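Local structure of Vv2_1132 (Vibrio vulnificus CMCP6, 5Y9S) at residues L203-H208 with T233-L238. The protein is a LysR-family transcriptional regulator that probably binds DNA through its helix-turn-helix domain and assembles as a tetramer. Sequence-based numbering, arbitrary orientation.
Sequences LSYSEH and TLSESL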
# COMPACT_ATOMS: atom_id res chain seq x y z
N LEU D 203 -8.71 7.86 -41.43
CA LEU D 203 -7.94 8.23 -40.24
C LEU D 203 -8.91 8.77 -39.20
O LEU D 203 -9.43 9.88 -39.35
CB LEU D 203 -6.86 9.26 -40.58
CG LEU D 203 -6.09 9.10 -41.89
CD1 LEU D 203 -5.58 10.47 -42.39
CD2 LEU D 203 -4.94 8.14 -41.71
N SER D 204 -9.15 8.01 -38.14
CA SER D 204 -10.31 8.18 -37.29
C SER D 204 -9.93 8.54 -35.85
O SER D 204 -8.77 8.42 -35.43
CB SER D 204 -11.14 6.90 -37.26
OG SER D 204 -10.45 5.90 -36.53
N TYR D 205 -10.93 8.97 -35.09
CA TYR D 205 -10.75 9.28 -33.68
C TYR D 205 -11.05 8.06 -32.83
O TYR D 205 -11.86 7.21 -33.19
CB TYR D 205 -11.65 10.42 -33.25
CG TYR D 205 -11.30 11.78 -33.83
CD1 TYR D 205 -10.42 12.61 -33.17
CD2 TYR D 205 -11.92 12.24 -34.99
CE1 TYR D 205 -10.11 13.87 -33.67
CE2 TYR D 205 -11.62 13.49 -35.49
CZ TYR D 205 -10.72 14.30 -34.83
OH TYR D 205 -10.42 15.54 -35.32
N SER D 206 -10.37 7.97 -31.70
CA SER D 206 -10.68 6.94 -30.71
C SER D 206 -12.12 7.08 -30.24
O SER D 206 -12.68 8.19 -30.18
CB SER D 206 -9.73 7.05 -29.52
OG SER D 206 -8.40 7.13 -30.01
N GLU D 207 -12.74 5.96 -29.88
CA GLU D 207 -14.17 5.99 -29.66
C GLU D 207 -14.56 6.78 -28.42
O GLU D 207 -15.73 7.11 -28.27
CB GLU D 207 -14.74 4.58 -29.58
CG GLU D 207 -13.85 3.61 -28.85
CD GLU D 207 -14.49 2.25 -28.72
OE1 GLU D 207 -13.83 1.32 -28.21
OE2 GLU D 207 -15.66 2.12 -29.13
N HIS D 208 -13.60 7.12 -27.57
CA HIS D 208 -13.90 7.76 -26.29
C HIS D 208 -13.50 9.23 -26.28
O HIS D 208 -13.09 9.77 -25.26
CB HIS D 208 -13.23 6.98 -25.16
CG HIS D 208 -13.63 5.54 -25.12
ND1 HIS D 208 -14.94 5.14 -24.93
CD2 HIS D 208 -12.90 4.40 -25.28
CE1 HIS D 208 -15.00 3.82 -24.96
NE2 HIS D 208 -13.78 3.35 -25.17
N THR D 233 -6.44 9.99 -30.44
CA THR D 233 -7.22 11.02 -29.75
C THR D 233 -6.85 12.42 -30.21
O THR D 233 -7.52 13.38 -29.83
CB THR D 233 -7.01 10.91 -28.24
OG1 THR D 233 -5.60 10.87 -27.95
CG2 THR D 233 -7.71 9.65 -27.66
N LEU D 234 -5.80 12.57 -31.02
CA LEU D 234 -5.15 13.86 -31.25
C LEU D 234 -5.43 14.31 -32.68
O LEU D 234 -4.88 13.74 -33.63
CB LEU D 234 -3.65 13.76 -30.99
CG LEU D 234 -3.33 13.27 -29.58
CD1 LEU D 234 -1.86 13.03 -29.40
CD2 LEU D 234 -3.84 14.26 -28.53
N SER D 235 -6.27 15.34 -32.80
CA SER D 235 -6.53 15.95 -34.11
C SER D 235 -5.24 16.22 -34.86
O SER D 235 -5.13 15.93 -36.06
CB SER D 235 -7.32 17.25 -33.92
OG SER D 235 -8.70 16.96 -33.85
N GLU D 236 -4.23 16.72 -34.15
CA GLU D 236 -2.98 17.12 -34.79
C GLU D 236 -2.25 15.94 -35.40
O GLU D 236 -1.46 16.12 -36.33
CB GLU D 236 -2.09 17.84 -33.77
CG GLU D 236 -2.86 18.77 -32.79
CD GLU D 236 -3.57 18.00 -31.66
OE1 GLU D 236 -2.89 17.38 -30.83
OE2 GLU D 236 -4.82 17.98 -31.63
N SER D 237 -2.49 14.73 -34.90
CA SER D 237 -1.89 13.53 -35.49
C SER D 237 -2.60 13.14 -36.76
O SER D 237 -1.96 12.76 -37.74
CB SER D 237 -1.92 12.36 -34.51
OG SER D 237 -0.87 12.47 -33.59
N LEU D 238 -3.94 13.18 -36.74
CA LEU D 238 -4.68 12.96 -37.97
C LEU D 238 -4.15 13.86 -39.07
O LEU D 238 -3.89 13.40 -40.19
CB LEU D 238 -6.17 13.21 -37.75
CG LEU D 238 -6.80 12.24 -36.76
CD1 LEU D 238 -8.17 12.75 -36.40
CD2 LEU D 238 -6.85 10.82 -37.30
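Leu-238 lays its CD1 methyl over one face of the Tyr-205 ring, 3.5 Å from the ring centroid and 18° off the normal, a CH-pi contact displaced toward the CZ side. CG of Tyr-205 stands anti to the carbonyl carbon, beside the backbone N (chi1 -69°). At the ring's edge, in its plane, Ser-235 OG lies 2.7 Å from Tyr-205 OH in a hydrogen bond that either hydroxyl could donate; Trp-250 O is a second, weak partner of the phenol. The other methyl of Leu-238, CD2, lies against Leu-203, 3.4 Å from its O and also touching CB. Farther along, Thr-233 CG2 rests 3.5 Å from Ser-206 OG, itself weakly bonded to Glu-231. The backbone O of Leu-234, at the N-cap position, accepts from the backbone N of both Ser-237 and Leu-238. In this substrate-binding domain of the periplasmic-binding-protein clan, strand 225-232, helix 235-243 and strand 248-252 form a beta-alpha-beta crossover; its two strands flank the parallel strand 199-205, on whose end the helix packs. Leu-211 of helix 210-220 packs on Tyr-205 and Ser-235, while a second subunit hydrogen-bonds to Glu-236 and Ser-237 through its His-107 and Ala-110.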